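Local coordinates for protein deoxyuridine 5'-triphosphate nucleotidohydrolase (Entamoeba histolytica, PDB 3LQW) that probably hydrolyses dUTP to dUMP and diphosphate with magnesium as cofactor, supplying the precursor of thymidine nucleotides and keeping uracil out of DNA, at residues 34-39 with 49-54; 56-61 with 113-118; 66-71 with 109-114; 71-76 with 104-109; 79-84 with 133-138. One frame throughout, in Å; residues are numbered along the deposited sequence. Where two conformers were deposited one is given.

Interaction 1. Residues 34-39 with 49-54; sequences DAIVPT and DLYSNT
Thr39 and Asp49 form an antiparallel hydrogen-bonded pair, and the touching parts of 34-39 and 49-54 run in nearly opposite directions, 171° apart. Asp49 N gives the shorter bond of the pair, 2.7 Å to Thr39 O. At Ile36 and Tyr51 water takes over. One water joins Ile36 O to Tyr51 N, and another accepts from Ile36 N and gives a weak bond to Tyr51 O. Ile36 lies over one face of the Tyr51 ring, with CG2 3.6 Å from the ring centroid and 16° off its normal, a CH-pi contact. CG2 reaches it by standing anti to the backbone N of Ile36. At the ring edge, in plane, Thr39 OG1 hydrogen-bonds Tyr51 OH at 2.6 Å. A water also links Thr39 OG1 to Asp49 OD2. Pro38 CG packs on Leu50 CD2 at 3.7 Å. Asp34 OD2 salt-bridges Lys125. Strand 47-51 bonds on its other edge to strand 128-136, while Pro38 rests on Val28 and Val70 of strands 25-30 and 63-73.

Interaction 2. Residues 56-61 with 113-118; sequences FIIQPH and LFNHSN. With EDO (1,2-ethanediol), chain B.
Pro60 faces Asn118 and His61 faces His116, each pair with CA atoms 4.8 Å apart. Strands 56-58 and 113-115 are not paired; their axes stay 8.7 Å apart at 48°. Between them Ile58 CD1 meets Leu113 CB at 3.6 Å, the two side chains at about a right angle. Asn115 stands with CG anti to its backbone N (chi1 178°), which sends its amide across to 56-61. There Asn115 ND2 donates to Ile58 O at 3.1 Å, from above that carbonyl plane, and also to Glu119 O. Asn115 OD1 accepts both Ser117 N, at 3.0 Å in an Asx turn, and Ser117 OG in the conformer given. This turn ends strand 108-115 of the beta jelly-roll of trimeric dUTPases. The His116 rings of the three subunits meet edge-to-face. The backbone N of His61 makes weak bonds to Asn115 O and Ser117 O. Its imidazole lies with one face under Ser117 O, off centre. NE2 of His61 donates in the ring plane to Asn118 OD1 at 2.9 Å, while the Asn118 amide is turned 63° from the ring. Asn118 N holds O1 of an ethanediol, probably from the crystallisation liquor, at 3.0 Å.

Interaction 3. Residues 66-71 with 109-114; sequences VSTGVS and IKVILF
Val66 pairs with Val111 and Ser67 with Lys110 as two antiparallel strands whose axes pass 4.8 Å apart. Val66 and Val111 satisfy each other fully along the backbone. Val66 N donates to Val111 O at 2.8 Å, and Val111 N returns a bond to Val66 O at 2.9 Å. Val66 O also receives a CA-H...O contact from Lys110. The next pair, Ser67 and Lys110, is non-hydrogen-bonded, and Ser67 O turns outward to Asn53 N. Ile109 O is held twice by one residue. Thr68 N approaches it nearly along the C=O axis, and Thr68 OG1 donates to Ile109 O at 2.7 Å. The threonine hydroxyl sits between its own N and carbonyl carbon (chi1 66°), which brings it within bonding distance of Ile109 O. Thr68 OG1 also accepts Val70 N at 3.3 Å, an ST turn. Gly69 N is taken by the carboxylate of Glu108 through OE2. Beyond the turn, Ile109 N donates to Val70 O at 2.9 Å. On the buried face, Val66 CG2 touches Leu113 CD1 in one of two Leu113 conformers. On the other face, the aliphatic part of Lys110 passes Ser67 OG in the conformer given. The chain turns a corner at Gly69 (phi 80°), so the strand parts before and after it belong to different sheets or faces, while Thr68 and Val70 both stay bonded to Ile109. The turned strand fits the beta jelly-roll of trimeric dUTPases.

Interaction 4. Residues 71-76 with 104-109; sequences SVQIPH and DYRGEI
Ser71 brings CB to 3.3 Å from Gly107 O, and Val72 and Gln73 follow it past the loop before strand 108-115. The polar links between the segments run through water. One water joins Ser71 OG to Arg106 O, to which it donates at 2.8 Å. A second water accepts Val72 N at 2.9 Å and sits beside Tyr105 O and Gly107 O. Two acceptors, Val72 O and Tyr105 O, lie 3.1 Å apart. The guanidinium of Arg106 may ease this, since NH1 donates to Tyr105 O at 3.0 Å from well above the carbonyl plane. Face-on packing is the second kind of contact. Gln73 lies over one guanidinium face, with Gln73 CG 3.5 Å from Arg106 NH2, and the amide and guanidinium planes are only 12° apart. Arg106 is bent about CB-CG (chi2 -71°), which folds its head back over Gln73, and Asp104 O lies over the opposite face. Both polar ends then reach one residue of the second subunit. Gln73 OE1 accepts Asn149 N there, and Arg106 NH2 donates to Asn149 OD1. Apolar contact is slight. Val72 CG2 approaches Ile109 CD1 loosely, in one of two Ile109 conformers. Strand 63-73 runs here between strands 25-30 and 108-115, with Val72 packed on Leu26 and on Ile101 of strand 100-101, and the C-terminal arm of the second subunit lies across Gln73 and Arg106.

Interaction 5. Residues 79-84 with 133-138; sequences YGRIAP and IIERIS
Tyr79 to Arg81 and Ile133 to Glu135 form a buried antiparallel strand pairing inside the five-stranded sheet, between strands 78-83 and 128-136. Four backbone bonds hold it. Tyr79 and Glu135 exchange two at 3.0 Å, N to O each way. Arg81 and Ile133 exchange two more. Gly80 and Ile134, between them, form a non-hydrogen-bonded pair. Tyr79, Arg81, Ile133 and Glu135 share one face of the sheet. There Arg81 NE makes a salt bridge to Glu135 OE2 at 2.9 Å, with an N-H...O angle of 162°. The oxygen lies in the guanidinium plane, but NE meets the carboxylate from above its plane. Tyr79 and Glu135 lie side by side, with ring CE1 3.4 Å from Glu135 CB. Ile137 CG2 comes at the ring edge, 3.4 Å from Tyr79 CD1. At the other end of the pairing Ile133 CD1, in the conformer given, touches Ala83 CB. The polar ends continue into the trimer. Tyr79 OH of the second subunit bonds Glu135 OE2 and Arg81 NH2, and this subunit's Tyr79 OH does the same to the third. Glu135 OE1 lies close to its copies in the other two subunits. The repeated arginine, tyrosine and glutamate thus form a buried polar ring joining all three chains. The neighbouring carboxylates would probably raise one another's pKa, so a shared proton is possible, while each Arg81 would offset some of the negative charge.

In the fold
Interactions 1 and 3 are neighbours, centres 9 Å apart, and pack through Ser52 on Val66 and Ala35 on Gly69. Interactions 3 and 4 follow the same two strands, 63-73 and 108-115, and share Ser71 and Ile109. Interaction 2 lies at the far end of the second of these strands, its centre 27 Å from that of interaction 4. Interaction 5 belongs to the other large sheet, which interaction 1 also reaches. It meets interaction 4 through Ile74, which packs on Tyr79, Gly80 and Ile134. Each contact has residues that touch another subunit, as expected of a trimeric dUTPase, whose active sites form between subunits. A glycerol, probably from the crystallisation liquor, lies about 6 Å from the Arg81 side chain.

Interaction 1. Residues 34-39 with 49-54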
# COMPACT_ATOMS: atom_id res chain seq x y z
N ASP A 34 13.87 -2.19 26.27
CA ASP A 34 13.35 -3.48 25.85
C ASP A 34 12.69 -3.47 24.47
O ASP A 34 12.07 -4.46 24.10
CB ASP A 34 12.37 -4.08 26.89
CG ASP A 34 11.16 -3.19 27.17
OD1 ASP A 34 10.92 -2.17 26.49
OD2 ASP A 34 10.44 -3.54 28.13
N ALA A 35 12.88 -2.40 23.69
CA ALA A 35 12.41 -2.43 22.29
C ALA A 35 13.12 -3.55 21.53
O ALA A 35 14.29 -3.87 21.81
CB ALA A 35 12.68 -1.11 21.63
N ILE A 36 12.47 -4.12 20.54
CA ILE A 36 13.03 -5.15 19.69
C ILE A 36 13.41 -4.55 18.35
O ILE A 36 12.56 -3.97 17.65
CB ILE A 36 12.05 -6.32 19.50
CG1 ILE A 36 11.69 -6.95 20.85
CG2 ILE A 36 12.63 -7.38 18.58
CD1 ILE A 36 10.54 -7.96 20.78
N VAL A 37 14.67 -4.69 17.96
CA VAL A 37 15.11 -4.21 16.67
C VAL A 37 14.36 -5.01 15.57
O VAL A 37 14.34 -6.22 15.58
CB VAL A 37 16.65 -4.36 16.48
CG1 VAL A 37 17.08 -3.94 15.11
CG2 VAL A 37 17.40 -3.54 17.52
N PRO A 38 13.76 -4.29 14.60
CA PRO A 38 13.11 -4.97 13.49
C PRO A 38 14.03 -5.94 12.78
O PRO A 38 15.24 -5.67 12.65
CB PRO A 38 12.66 -3.82 12.59
CG PRO A 38 12.37 -2.73 13.58
CD PRO A 38 13.49 -2.85 14.60
N THR A 39 13.46 -7.03 12.30
CA THR A 39 14.22 -8.14 11.72
C THR A 39 13.76 -8.52 10.33
O THR A 39 12.56 -8.54 10.04
CB THR A 39 14.09 -9.42 12.60
OG1 THR A 39 12.70 -9.72 12.81
CG2 THR A 39 14.74 -9.22 13.94
N ASP A 49 10.17 -7.21 9.91
CA ASP A 49 9.13 -7.35 10.91
C ASP A 49 9.24 -6.26 11.96
O ASP A 49 10.33 -6.01 12.47
CB ASP A 49 9.18 -8.75 11.54
CG ASP A 49 8.79 -9.85 10.52
OD1 ASP A 49 7.81 -9.64 9.80
OD2 ASP A 49 9.47 -10.87 10.46
N LEU A 50 8.10 -5.63 12.28
CA LEU A 50 7.96 -4.64 13.32
C LEU A 50 7.26 -5.28 14.52
O LEU A 50 6.27 -6.00 14.36
CB LEU A 50 7.12 -3.44 12.86
CG LEU A 50 7.72 -2.62 11.72
CD1 LEU A 50 6.69 -1.60 11.22
CD2 LEU A 50 9.03 -1.98 12.10
N TYR A 51 7.78 -5.02 15.72
CA TYR A 51 7.30 -5.64 16.95
C TYR A 51 6.61 -4.62 17.83
O TYR A 51 7.08 -3.50 17.96
CB TYR A 51 8.50 -6.23 17.73
CG TYR A 51 9.25 -7.32 16.99
CD1 TYR A 51 10.23 -7.00 16.07
CD2 TYR A 51 9.01 -8.65 17.24
CE1 TYR A 51 10.90 -7.99 15.38
CE2 TYR A 51 9.69 -9.66 16.59
CZ TYR A 51 10.64 -9.32 15.64
OH TYR A 51 11.33 -10.32 14.98
N SER A 52 5.51 -5.00 18.47
CA SER A 52 4.87 -4.16 19.45
C SER A 52 5.71 -4.03 20.73
O SER A 52 6.17 -5.05 21.23
CB SER A 52 3.49 -4.71 19.83
OG SER A 52 2.89 -3.85 20.75
N ASN A 53 5.80 -2.81 21.25
CA ASN A 53 6.45 -2.62 22.56
C ASN A 53 5.46 -2.66 23.70
O ASN A 53 5.88 -2.48 24.85
CB ASN A 53 7.26 -1.32 22.58
CG ASN A 53 8.15 -1.20 23.78
OD1 ASN A 53 9.01 -2.06 24.04
ND2 ASN A 53 7.97 -0.12 24.50
N THR A 54 4.17 -2.91 23.45
CA THR A 54 3.15 -2.91 24.50
C THR A 54 2.08 -3.98 24.24
O THR A 54 1.88 -4.46 23.13
CB THR A 54 2.44 -1.55 24.62
OG1 THR A 54 1.51 -1.38 23.53
CG2 THR A 54 3.39 -0.35 24.66
O HOH W 1 9.99 -3.23 16.59
O HOH W 2 9.56 -3.39 20.33
O HOH W 3 11.76 -11.51 11.22

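Interaction 2. Residues 56-61 with 113-118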
# COMPACT_ATOMS: atom_id res chain seq x y z
N PHE A 56 -1.92 -4.53 24.00
CA PHE A 56 -2.98 -3.65 23.55
C PHE A 56 -4.19 -4.48 23.19
O PHE A 56 -4.09 -5.68 22.96
CB PHE A 56 -2.54 -2.76 22.36
CG PHE A 56 -2.15 -3.52 21.14
CD1 PHE A 56 -0.86 -3.98 20.96
CD2 PHE A 56 -3.09 -3.78 20.14
CE1 PHE A 56 -0.49 -4.69 19.86
CE2 PHE A 56 -2.74 -4.49 19.05
CZ PHE A 56 -1.46 -4.93 18.87
N ILE A 57 -5.34 -3.81 23.17
CA ILE A 57 -6.61 -4.43 22.81
C ILE A 57 -7.28 -3.54 21.76
O ILE A 57 -7.31 -2.33 21.89
CB ILE A 57 -7.54 -4.61 24.06
CG1 ILE A 57 -6.85 -5.52 25.08
CG2 ILE A 57 -8.86 -5.20 23.70
CD1 ILE A 57 -7.55 -5.61 26.48
N ILE A 58 -7.76 -4.15 20.70
CA ILE A 58 -8.53 -3.43 19.67
C ILE A 58 -9.94 -3.99 19.63
O ILE A 58 -10.14 -5.17 19.35
CB ILE A 58 -7.93 -3.51 18.26
CG1 ILE A 58 -6.40 -3.42 18.28
CG2 ILE A 58 -8.57 -2.38 17.40
CD1 ILE A 58 -5.80 -3.43 16.88
N GLN A 59 -10.91 -3.14 19.93
CA GLN A 59 -12.30 -3.55 19.86
C GLN A 59 -12.74 -3.83 18.41
O GLN A 59 -12.12 -3.33 17.47
CB GLN A 59 -13.20 -2.51 20.53
CG GLN A 59 -12.89 -2.25 21.97
CD GLN A 59 -13.17 -3.40 22.82
OE1 GLN A 59 -14.15 -4.11 22.61
NE2 GLN A 59 -12.34 -3.60 23.85
N PRO A 60 -13.82 -4.62 18.24
CA PRO A 60 -14.31 -4.90 16.90
C PRO A 60 -14.59 -3.62 16.11
O PRO A 60 -15.23 -2.71 16.64
CB PRO A 60 -15.61 -5.69 17.15
CG PRO A 60 -15.63 -6.03 18.57
CD PRO A 60 -14.62 -5.26 19.30
N HIS A 61 -14.13 -3.56 14.88
CA HIS A 61 -14.39 -2.45 13.98
C HIS A 61 -13.87 -1.14 14.50
O HIS A 61 -14.33 -0.09 14.08
CB HIS A 61 -15.88 -2.39 13.58
CG HIS A 61 -16.32 -3.65 12.86
ND1 HIS A 61 -15.88 -3.96 11.59
CD2 HIS A 61 -17.05 -4.72 13.28
CE1 HIS A 61 -16.35 -5.15 11.24
NE2 HIS A 61 -17.06 -5.62 12.24
N LEU A 113 -3.35 0.02 13.41
CA LEU A 113 -4.03 -1.24 13.13
C LEU A 113 -5.53 -1.05 13.15
O LEU A 113 -6.06 -0.51 14.12
CB LEU A 113 -3.64 -2.34 14.15
CG LEU A 113 -2.15 -2.78 14.21
CD1 LEU A 113 -2.00 -3.91 15.21
CD2 LEU A 113 -1.63 -3.18 12.82
N PHE A 114 -6.19 -1.46 12.09
CA PHE A 114 -7.64 -1.47 12.00
C PHE A 114 -8.09 -2.91 12.22
O PHE A 114 -7.61 -3.83 11.53
CB PHE A 114 -8.13 -1.03 10.61
CG PHE A 114 -7.88 0.41 10.28
CD1 PHE A 114 -8.79 1.39 10.61
CD2 PHE A 114 -6.75 0.80 9.56
CE1 PHE A 114 -8.56 2.71 10.29
CE2 PHE A 114 -6.53 2.14 9.27
CZ PHE A 114 -7.44 3.07 9.61
N ASN A 115 -9.03 -3.12 13.13
CA ASN A 115 -9.62 -4.43 13.38
C ASN A 115 -10.95 -4.51 12.63
O ASN A 115 -11.97 -4.01 13.12
CB ASN A 115 -9.84 -4.63 14.88
CG ASN A 115 -10.50 -5.94 15.23
OD1 ASN A 115 -10.77 -6.77 14.35
ND2 ASN A 115 -10.77 -6.12 16.51
N HIS A 116 -10.95 -5.09 11.45
CA HIS A 116 -12.17 -5.17 10.68
C HIS A 116 -13.02 -6.42 10.97
O HIS A 116 -13.95 -6.73 10.24
CB HIS A 116 -11.84 -5.05 9.19
CG HIS A 116 -11.30 -3.72 8.80
ND1 HIS A 116 -11.92 -2.55 9.18
CD2 HIS A 116 -10.24 -3.37 8.04
CE1 HIS A 116 -11.24 -1.53 8.66
NE2 HIS A 116 -10.22 -2.00 7.96
N SER A 117 -12.74 -7.09 12.06
CA SER A 117 -13.57 -8.20 12.50
C SER A 117 -14.61 -7.84 13.57
O SER A 117 -14.61 -6.74 14.13
CB SER A 117 -12.67 -9.29 13.05
OG SER A 117 -12.42 -9.09 14.43
N ASN A 118 -15.46 -8.84 13.89
CA ASN A 118 -16.42 -8.73 14.99
C ASN A 118 -15.87 -9.12 16.35
O ASN A 118 -16.61 -9.10 17.34
CB ASN A 118 -17.67 -9.56 14.69
CG ASN A 118 -18.44 -9.05 13.53
OD1 ASN A 118 -18.61 -7.83 13.39
ND2 ASN A 118 -19.00 -9.96 12.74
C1 EDO B . -15.85 -12.38 11.66
O1 EDO B . -15.82 -11.67 12.88
C2 EDO B . -16.52 -11.47 10.64
O2 EDO B . -15.82 -10.23 10.55
O HOH W 4 -14.59 -2.31 9.82

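Interaction 3. Residues 66-71 with 109-114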
# COMPACT_ATOMS: atom_id res chain seq x y z
N VAL A 66 -0.26 1.47 17.58
CA VAL A 66 0.70 0.59 18.28
C VAL A 66 2.13 1.16 18.21
O VAL A 66 2.64 1.46 17.14
CB VAL A 66 0.69 -0.86 17.71
CG1 VAL A 66 1.59 -1.78 18.62
CG2 VAL A 66 -0.73 -1.42 17.64
N SER A 67 2.74 1.27 19.37
CA SER A 67 4.13 1.75 19.48
C SER A 67 5.11 0.59 19.31
O SER A 67 4.93 -0.48 19.86
CB SER A 67 4.32 2.45 20.81
OG SER A 67 3.58 3.66 20.91
N THR A 68 6.14 0.82 18.49
CA THR A 68 7.20 -0.18 18.27
C THR A 68 8.40 0.01 19.21
O THR A 68 9.19 -0.94 19.37
CB THR A 68 7.73 -0.12 16.86
OG1 THR A 68 8.40 1.13 16.63
CG2 THR A 68 6.65 -0.36 15.83
N GLY A 69 8.55 1.19 19.79
CA GLY A 69 9.72 1.44 20.62
C GLY A 69 10.99 1.77 19.88
O GLY A 69 12.02 1.89 20.55
N VAL A 70 10.96 1.93 18.56
CA VAL A 70 12.14 2.29 17.77
C VAL A 70 11.90 3.49 16.87
O VAL A 70 10.75 3.73 16.46
CB VAL A 70 12.68 1.09 16.94
CG1 VAL A 70 12.91 -0.12 17.85
CG2 VAL A 70 11.77 0.72 15.77
N SER A 71 12.97 4.17 16.53
CA SER A 71 13.06 5.09 15.44
C SER A 71 14.05 4.56 14.43
O SER A 71 14.90 3.73 14.75
CB SER A 71 13.43 6.48 15.90
OG SER A 71 14.66 6.47 16.54
N ILE A 109 8.44 4.90 15.26
CA ILE A 109 7.53 4.25 14.33
C ILE A 109 6.34 3.74 15.14
O ILE A 109 6.46 2.97 16.09
CB ILE A 109 8.20 3.11 13.58
CG1 ILE A 109 9.51 3.62 12.97
CG2 ILE A 109 7.21 2.54 12.53
CD1 ILE A 109 9.23 4.83 12.12
N LYS A 110 5.16 4.21 14.73
CA LYS A 110 3.90 3.79 15.34
C LYS A 110 2.98 3.38 14.19
O LYS A 110 3.00 4.01 13.14
CB LYS A 110 3.27 4.90 16.16
CG LYS A 110 4.19 5.41 17.29
CD LYS A 110 3.42 6.36 18.20
CE LYS A 110 4.30 6.96 19.22
NZ LYS A 110 3.55 7.99 20.00
N VAL A 111 2.28 2.25 14.40
CA VAL A 111 1.52 1.52 13.38
C VAL A 111 0.03 1.66 13.71
O VAL A 111 -0.36 1.29 14.81
CB VAL A 111 1.92 -0.09 13.41
CG1 VAL A 111 1.13 -0.85 12.39
CG2 VAL A 111 3.47 -0.28 13.22
N ILE A 112 -0.81 2.12 12.77
CA ILE A 112 -2.25 2.12 13.00
C ILE A 112 -2.84 0.81 12.48
O ILE A 112 -2.77 0.49 11.31
CB ILE A 112 -2.90 3.39 12.43
CG1 ILE A 112 -4.34 3.53 12.92
CG2 ILE A 112 -2.77 3.44 10.92
CD1 ILE A 112 -4.45 4.04 14.33
N LEU A 113 -3.35 0.02 13.41
CA LEU A 113 -4.03 -1.24 13.13
C LEU A 113 -5.53 -1.05 13.15
O LEU A 113 -6.06 -0.51 14.12
CB LEU A 113 -3.64 -2.34 14.15
CG LEU A 113 -2.15 -2.78 14.21
CD1 LEU A 113 -2.00 -3.91 15.21
CD2 LEU A 113 -1.63 -3.18 12.82
N PHE A 114 -6.19 -1.46 12.09
CA PHE A 114 -7.64 -1.47 12.00
C PHE A 114 -8.09 -2.91 12.22
O PHE A 114 -7.61 -3.83 11.53
CB PHE A 114 -8.13 -1.03 10.61
CG PHE A 114 -7.88 0.41 10.28
CD1 PHE A 114 -8.79 1.39 10.61
CD2 PHE A 114 -6.75 0.80 9.56
CE1 PHE A 114 -8.56 2.71 10.29
CE2 PHE A 114 -6.53 2.14 9.27
CZ PHE A 114 -7.44 3.07 9.61

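Interaction 4. Residues 71-76 with 104-109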
# COMPACT_ATOMS: atom_id res chain seq x y z
N SER A 71 12.97 4.17 16.53
CA SER A 71 13.06 5.09 15.44
C SER A 71 14.05 4.56 14.43
O SER A 71 14.90 3.73 14.75
CB SER A 71 13.43 6.48 15.90
OG SER A 71 14.66 6.47 16.54
N VAL A 72 13.96 5.05 13.19
CA VAL A 72 14.82 4.59 12.12
C VAL A 72 15.35 5.70 11.23
O VAL A 72 14.75 6.80 11.14
CB VAL A 72 14.12 3.54 11.22
CG1 VAL A 72 13.62 2.38 12.06
CG2 VAL A 72 12.99 4.15 10.39
N GLN A 73 16.44 5.39 10.53
CA GLN A 73 16.99 6.20 9.45
C GLN A 73 17.00 5.33 8.20
O GLN A 73 17.80 4.41 8.09
CB GLN A 73 18.36 6.71 9.82
CG GLN A 73 18.99 7.60 8.82
CD GLN A 73 20.29 8.23 9.38
OE1 GLN A 73 20.37 8.54 10.57
NE2 GLN A 73 21.29 8.37 8.53
N ILE A 74 16.06 5.61 7.31
CA ILE A 74 15.87 4.89 6.04
C ILE A 74 17.03 5.26 5.08
O ILE A 74 17.41 6.42 5.05
CB ILE A 74 14.49 5.30 5.36
CG1 ILE A 74 13.21 5.11 6.22
CG2 ILE A 74 14.29 4.55 4.05
CD1 ILE A 74 12.78 3.67 6.58
N PRO A 75 17.52 4.31 4.26
CA PRO A 75 18.53 4.68 3.25
C PRO A 75 18.03 5.72 2.26
O PRO A 75 16.84 5.86 1.97
CB PRO A 75 18.80 3.37 2.51
CG PRO A 75 18.15 2.33 3.18
CD PRO A 75 17.32 2.86 4.33
N HIS A 76 18.98 6.42 1.66
CA HIS A 76 18.72 7.48 0.73
C HIS A 76 17.90 7.02 -0.49
O HIS A 76 18.12 5.95 -1.03
CB HIS A 76 20.05 8.09 0.28
CG HIS A 76 19.91 9.38 -0.47
ND1 HIS A 76 19.09 10.41 -0.04
CD2 HIS A 76 20.47 9.79 -1.62
CE1 HIS A 76 19.16 11.40 -0.91
NE2 HIS A 76 19.98 11.05 -1.88
N ASP A 104 13.73 11.29 6.19
CA ASP A 104 14.06 12.35 7.14
C ASP A 104 13.32 12.23 8.48
O ASP A 104 13.54 13.03 9.38
CB ASP A 104 13.91 13.78 6.51
CG ASP A 104 12.53 14.07 5.82
OD1 ASP A 104 11.58 13.29 5.94
OD2 ASP A 104 12.42 15.13 5.13
N TYR A 105 12.47 11.22 8.64
CA TYR A 105 11.68 11.09 9.86
C TYR A 105 12.48 10.45 10.97
O TYR A 105 13.09 9.39 10.78
CB TYR A 105 10.41 10.29 9.58
CG TYR A 105 9.50 10.14 10.80
CD1 TYR A 105 8.85 11.24 11.37
CD2 TYR A 105 9.32 8.90 11.39
CE1 TYR A 105 8.04 11.06 12.51
CE2 TYR A 105 8.52 8.72 12.47
CZ TYR A 105 7.90 9.78 13.04
OH TYR A 105 7.11 9.53 14.15
N ARG A 106 12.46 11.08 12.15
CA ARG A 106 13.25 10.61 13.30
C ARG A 106 12.41 10.34 14.54
O ARG A 106 12.94 10.07 15.61
CB ARG A 106 14.36 11.62 13.63
CG ARG A 106 15.38 11.81 12.50
CD ARG A 106 16.29 10.60 12.32
NE ARG A 106 17.14 10.82 11.16
CZ ARG A 106 16.86 10.52 9.90
NH1 ARG A 106 15.75 9.85 9.59
NH2 ARG A 106 17.69 10.87 8.92
N GLY A 107 11.10 10.39 14.40
CA GLY A 107 10.19 10.00 15.45
C GLY A 107 10.03 8.50 15.57
O GLY A 107 10.56 7.74 14.76
N GLU A 108 9.36 8.07 16.63
CA GLU A 108 9.06 6.64 16.82
C GLU A 108 8.17 6.12 15.71
O GLU A 108 7.25 6.82 15.25
CB GLU A 108 8.34 6.46 18.15
CG GLU A 108 8.08 5.01 18.52
CD GLU A 108 7.55 4.79 19.91
OE1 GLU A 108 7.30 5.78 20.62
OE2 GLU A 108 7.33 3.63 20.27
N ILE A 109 8.44 4.90 15.26
CA ILE A 109 7.53 4.25 14.33
C ILE A 109 6.34 3.74 15.14
O ILE A 109 6.46 2.97 16.09
CB ILE A 109 8.20 3.11 13.58
CG1 ILE A 109 9.51 3.62 12.97
CG2 ILE A 109 7.21 2.54 12.53
CD1 ILE A 109 9.23 4.83 12.12
O HOH W 5 15.24 9.22 16.93
O HOH W 6 11.98 7.06 12.48

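Interaction 5. Residues 79-84 with 133-138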
# COMPACT_ATOMS: atom_id res chain seq x y z
N TYR A 79 11.88 5.05 0.99
CA TYR A 79 11.07 5.28 2.18
C TYR A 79 10.68 3.93 2.78
O TYR A 79 10.86 2.89 2.15
CB TYR A 79 9.86 6.17 1.88
CG TYR A 79 8.68 5.44 1.32
CD1 TYR A 79 8.68 5.03 0.01
CD2 TYR A 79 7.57 5.15 2.10
CE1 TYR A 79 7.61 4.35 -0.53
CE2 TYR A 79 6.49 4.45 1.56
CZ TYR A 79 6.52 4.03 0.24
OH TYR A 79 5.43 3.38 -0.27
N GLY A 80 10.18 3.96 4.00
CA GLY A 80 9.68 2.76 4.64
C GLY A 80 8.16 2.74 4.54
O GLY A 80 7.50 3.61 5.07
N ARG A 81 7.65 1.72 3.89
CA ARG A 81 6.21 1.52 3.81
C ARG A 81 5.79 0.51 4.84
O ARG A 81 6.33 -0.58 4.93
CB ARG A 81 5.79 1.00 2.44
CG ARG A 81 4.25 0.94 2.27
CD ARG A 81 3.81 0.48 0.93
NE ARG A 81 4.09 -0.95 0.69
CZ ARG A 81 3.25 -1.93 1.01
NH1 ARG A 81 2.13 -1.68 1.70
NH2 ARG A 81 3.48 -3.17 0.62
N ILE A 82 4.77 0.89 5.60
CA ILE A 82 4.17 0.00 6.55
C ILE A 82 3.18 -0.91 5.82
O ILE A 82 2.30 -0.42 5.09
CB ILE A 82 3.32 0.83 7.51
CG1 ILE A 82 4.19 1.91 8.16
CG2 ILE A 82 2.57 -0.07 8.41
CD1 ILE A 82 5.30 1.36 8.78
N ALA A 83 3.36 -2.21 5.98
CA ALA A 83 2.53 -3.23 5.32
C ALA A 83 1.95 -4.19 6.33
O ALA A 83 2.51 -4.42 7.39
CB ALA A 83 3.32 -4.00 4.27
N PRO A 84 0.77 -4.78 6.04
CA PRO A 84 0.16 -5.72 6.97
C PRO A 84 0.84 -7.08 6.93
O PRO A 84 1.30 -7.54 5.89
CB PRO A 84 -1.30 -5.83 6.44
CG PRO A 84 -1.32 -5.15 5.16
CD PRO A 84 -0.05 -4.58 4.84
N ILE A 133 8.70 -2.13 4.59
CA ILE A 133 9.34 -2.44 3.32
C ILE A 133 10.11 -1.21 2.87
O ILE A 133 9.61 -0.09 2.88
CB ILE A 133 8.35 -2.83 2.22
CG1 ILE A 133 7.58 -4.08 2.61
CG2 ILE A 133 9.10 -3.00 0.90
CD1 ILE A 133 6.36 -4.30 1.79
N ILE A 134 11.38 -1.42 2.51
CA ILE A 134 12.23 -0.31 2.08
C ILE A 134 12.12 -0.17 0.56
O ILE A 134 12.72 -0.89 -0.23
CB ILE A 134 13.68 -0.47 2.53
CG1 ILE A 134 13.73 -0.77 4.04
CG2 ILE A 134 14.48 0.77 2.15
CD1 ILE A 134 13.05 0.22 4.96
N GLU A 135 11.21 0.73 0.16
CA GLU A 135 10.79 0.94 -1.23
C GLU A 135 11.65 2.01 -1.90
O GLU A 135 11.89 3.06 -1.31
CB GLU A 135 9.34 1.47 -1.26
CG GLU A 135 8.22 0.72 -0.53
CD GLU A 135 7.48 -0.33 -1.35
OE1 GLU A 135 7.69 -0.38 -2.58
OE2 GLU A 135 6.66 -1.06 -0.72
N ARG A 136 12.06 1.76 -3.14
CA ARG A 136 12.78 2.79 -3.92
C ARG A 136 11.81 3.75 -4.56
O ARG A 136 10.84 3.33 -5.18
CB ARG A 136 13.63 2.11 -5.00
CG ARG A 136 14.65 1.13 -4.45
CD ARG A 136 15.81 0.92 -5.43
NE ARG A 136 16.77 -0.07 -4.91
CZ ARG A 136 17.67 0.18 -3.96
NH1 ARG A 136 17.78 1.36 -3.41
NH2 ARG A 136 18.44 -0.80 -3.53
N ILE A 137 12.11 5.03 -4.43
CA ILE A 137 11.23 6.09 -4.89
C ILE A 137 12.01 7.18 -5.64
O ILE A 137 13.24 7.25 -5.57
CB ILE A 137 10.40 6.73 -3.75
CG1 ILE A 137 11.29 7.24 -2.62
CG2 ILE A 137 9.38 5.72 -3.22
CD1 ILE A 137 10.58 8.22 -1.68
N SER A 138 11.24 8.01 -6.33
CA SER A 138 11.75 9.20 -6.99
C SER A 138 11.41 10.44 -6.21
O SER A 138 10.26 10.62 -5.78
CB SER A 138 11.09 9.32 -8.36
OG SER A 138 11.42 10.55 -9.01